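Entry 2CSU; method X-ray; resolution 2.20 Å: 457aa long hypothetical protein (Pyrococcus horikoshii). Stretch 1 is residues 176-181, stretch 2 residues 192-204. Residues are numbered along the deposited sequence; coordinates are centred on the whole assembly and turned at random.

Stretch 1, residues 176-181: FSKFIS
Stretch 2, residues 192-204: ELMEYLADTEEDK

How do the two stretches lie against each other? Strand 178-181 runs nearly antiparallel to helix 192-197, at 169° between N-to-C directions, with the axes 11.9 Å apart at closest approach. The CA atoms of Ile-180 and Leu-193 stand 9.0 Å apart; beyond the helix the loop closes in, and Ser-177 CA is 5.9 Å from Asp-203 CA.

What does Lys-178, which has the most covered surface, do? From an extended backbone (phi/psi -134/153) its m, t, t, p side chain reaches a salt bridge, NZ of Lys-178 to OD2 of Asp-203 at 2.7 Å. The aliphatic part of Lys-178 packs along the way: Lys-178 CD lies 3.8 Å from Leu-197 CD2, and Lys-178 CE lies 3.6 Å from Tyr-196 OH, at the ring edge.

How is Asp-203 held? Its CA-to-CB bond points sideways, but chi1 of -52° (m) brings the carboxylate nearer. Ser-177 (-79/-53, chi1 p) donates from OG to Asp-203 OD1 at 2.5 Å, while Thr-200 OG1, also with chi1 p, donates to Asp-203 OD2 at 2.6 Å. Both carboxylate oxygens are thus engaged.

What closes the other end? Ile-180 (-133/105, chi1 m, chi2 99°) meets Leu-193 (m, t) in an apolar contact, Ile-180 CG2 to Leu-193 CD1 at 3.6 Å.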

# COMPACT_ATOMS: atom_id res chain seq x y z
N PHE A 176 16.77 -2.31 -2.49
CA PHE A 176 17.66 -2.55 -1.38
C PHE A 176 19.08 -2.58 -1.89
O PHE A 176 19.32 -2.92 -3.05
CB PHE A 176 17.36 -3.92 -0.76
CG PHE A 176 15.97 -4.06 -0.22
CD1 PHE A 176 15.55 -3.29 0.86
CD2 PHE A 176 15.09 -5.00 -0.76
CE1 PHE A 176 14.26 -3.47 1.40
CE2 PHE A 176 13.82 -5.18 -0.24
CZ PHE A 176 13.41 -4.42 0.85
N SER A 177 20.02 -2.21 -1.04
CA SER A 177 21.42 -2.26 -1.39
C SER A 177 21.79 -3.73 -1.24
O SER A 177 22.30 -4.37 -2.16
CB SER A 177 22.24 -1.40 -0.42
OG SER A 177 21.74 -1.51 0.90
N LYS A 178 21.49 -4.28 -0.06
CA LYS A 178 21.78 -5.69 0.20
C LYS A 178 20.59 -6.38 0.84
O LYS A 178 19.77 -5.74 1.48
CB LYS A 178 23.00 -5.83 1.11
CG LYS A 178 24.22 -5.07 0.66
CD LYS A 178 25.39 -5.33 1.59
CE LYS A 178 26.71 -4.94 0.94
NZ LYS A 178 26.93 -3.47 0.87
N PHE A 179 20.51 -7.69 0.62
CA PHE A 179 19.44 -8.52 1.16
C PHE A 179 20.00 -9.80 1.77
O PHE A 179 20.79 -10.52 1.18
CB PHE A 179 18.47 -8.86 0.03
CG PHE A 179 17.48 -9.89 0.50
CD1 PHE A 179 16.32 -9.48 1.14
CD2 PHE A 179 17.72 -11.24 0.27
CE1 PHE A 179 15.39 -10.43 1.56
CE2 PHE A 179 16.78 -12.18 0.69
CZ PHE A 179 15.61 -11.78 1.33
N ILE A 180 19.60 -10.05 3.03
CA ILE A 180 20.13 -11.22 3.71
C ILE A 180 19.04 -12.03 4.41
O ILE A 180 18.48 -11.64 5.42
CB ILE A 180 21.17 -10.76 4.74
CG1 ILE A 180 22.30 -10.02 4.04
CG2 ILE A 180 21.77 -11.99 5.46
CD1 ILE A 180 22.15 -8.51 4.13
N SER A 181 18.71 -13.17 3.78
CA SER A 181 17.94 -14.17 4.50
C SER A 181 18.89 -15.05 5.32
O SER A 181 19.81 -15.67 4.81
CB SER A 181 17.19 -15.02 3.47
OG SER A 181 16.54 -16.09 4.15
N GLU A 192 26.70 -9.69 13.86
CA GLU A 192 27.85 -9.71 12.98
C GLU A 192 27.53 -8.97 11.69
O GLU A 192 28.39 -8.30 11.14
CB GLU A 192 28.27 -11.15 12.69
CG GLU A 192 29.16 -11.76 13.78
CD GLU A 192 28.90 -13.25 14.00
OE1 GLU A 192 28.92 -14.01 13.01
OE2 GLU A 192 28.67 -13.65 15.16
N LEU A 193 26.29 -9.09 11.23
CA LEU A 193 25.90 -8.41 10.01
C LEU A 193 25.83 -6.90 10.23
O LEU A 193 26.27 -6.14 9.38
CB LEU A 193 24.57 -8.95 9.52
CG LEU A 193 24.66 -10.31 8.82
CD1 LEU A 193 23.26 -10.75 8.44
CD2 LEU A 193 25.55 -10.22 7.57
N MSE A 194 25.30 -6.48 11.38
CA MSE A 194 25.22 -5.06 11.69
C MSE A 194 26.61 -4.48 11.84
O MSE A 194 26.84 -3.32 11.52
CB MSE A 194 24.42 -4.82 12.98
CG MSE A 194 22.90 -4.88 12.80
SE MSE A 194 21.93 -4.80 14.36
CE MSE A 194 22.70 -5.92 15.17
N GLU A 195 27.55 -5.28 12.35
CA GLU A 195 28.91 -4.77 12.50
C GLU A 195 29.50 -4.50 11.12
O GLU A 195 30.09 -3.46 10.87
CB GLU A 195 29.80 -5.77 13.26
CG GLU A 195 29.58 -5.77 14.78
CD GLU A 195 30.41 -6.83 15.51
OE1 GLU A 195 30.40 -8.01 15.09
OE2 GLU A 195 31.07 -6.47 16.51
N TYR A 196 29.33 -5.44 10.20
CA TYR A 196 29.85 -5.25 8.85
C TYR A 196 29.18 -4.08 8.11
O TYR A 196 29.85 -3.25 7.50
CB TYR A 196 29.69 -6.54 8.06
CG TYR A 196 29.75 -6.36 6.57
CD1 TYR A 196 30.96 -6.16 5.91
CD2 TYR A 196 28.58 -6.39 5.81
CE1 TYR A 196 31.01 -6.01 4.53
CE2 TYR A 196 28.62 -6.24 4.43
CZ TYR A 196 29.83 -6.04 3.80
OH TYR A 196 29.87 -5.87 2.43
N LEU A 197 27.85 -4.04 8.16
CA LEU A 197 27.07 -3.01 7.48
C LEU A 197 27.29 -1.61 8.03
O LEU A 197 27.02 -0.62 7.37
CB LEU A 197 25.58 -3.37 7.54
CG LEU A 197 25.12 -4.56 6.70
CD1 LEU A 197 23.71 -4.96 7.08
CD2 LEU A 197 25.19 -4.19 5.22
N ALA A 198 27.77 -1.54 9.27
CA ALA A 198 28.02 -0.24 9.88
C ALA A 198 29.03 0.60 9.08
O ALA A 198 28.97 1.82 9.13
CB ALA A 198 28.54 -0.44 11.31
N ASP A 199 29.92 -0.05 8.34
CA ASP A 199 30.94 0.68 7.60
C ASP A 199 30.87 0.77 6.08
O ASP A 199 31.63 1.53 5.47
CB ASP A 199 32.33 0.17 7.99
CG ASP A 199 32.66 0.48 9.44
OD1 ASP A 199 32.35 1.60 9.88
OD2 ASP A 199 33.21 -0.41 10.12
N THR A 200 29.99 0.01 5.44
CA THR A 200 29.90 0.11 4.00
C THR A 200 29.38 1.51 3.67
O THR A 200 28.95 2.24 4.56
CB THR A 200 28.92 -0.94 3.42
OG1 THR A 200 27.74 -0.98 4.22
CG2 THR A 200 29.57 -2.31 3.37
N GLU A 201 29.42 1.88 2.40
CA GLU A 201 28.92 3.21 2.07
C GLU A 201 27.56 3.15 1.36
O GLU A 201 26.77 4.08 1.38
CB GLU A 201 29.94 3.89 1.16
CG GLU A 201 31.07 4.55 1.95
CD GLU A 201 31.82 5.52 1.05
OE1 GLU A 201 31.19 6.10 0.17
OE2 GLU A 201 33.02 5.66 1.22
N GLU A 202 27.32 2.01 0.69
CA GLU A 202 26.09 1.87 -0.08
C GLU A 202 24.88 1.67 0.83
O GLU A 202 23.75 2.03 0.51
CB GLU A 202 26.24 0.67 -1.01
CG GLU A 202 27.13 0.98 -2.22
CD GLU A 202 28.56 0.61 -1.89
OE1 GLU A 202 29.01 0.90 -0.79
OE2 GLU A 202 29.23 0.03 -2.74
N ASP A 203 25.13 1.04 2.00
CA ASP A 203 24.04 0.83 2.95
C ASP A 203 23.84 2.05 3.85
O ASP A 203 24.59 2.31 4.78
CB ASP A 203 24.38 -0.40 3.79
CG ASP A 203 24.70 -1.57 2.87
OD1 ASP A 203 23.77 -2.09 2.26
OD2 ASP A 203 25.87 -1.92 2.76
N LYS A 204 22.81 2.84 3.51
CA LYS A 204 22.53 4.04 4.30
C LYS A 204 21.73 3.71 5.56
O LYS A 204 21.74 4.42 6.55
CB LYS A 204 21.75 5.02 3.42
CG LYS A 204 22.67 5.92 2.59
CD LYS A 204 21.95 6.56 1.40
CE LYS A 204 22.91 6.88 0.25
NZ LYS A 204 22.53 8.15 -0.37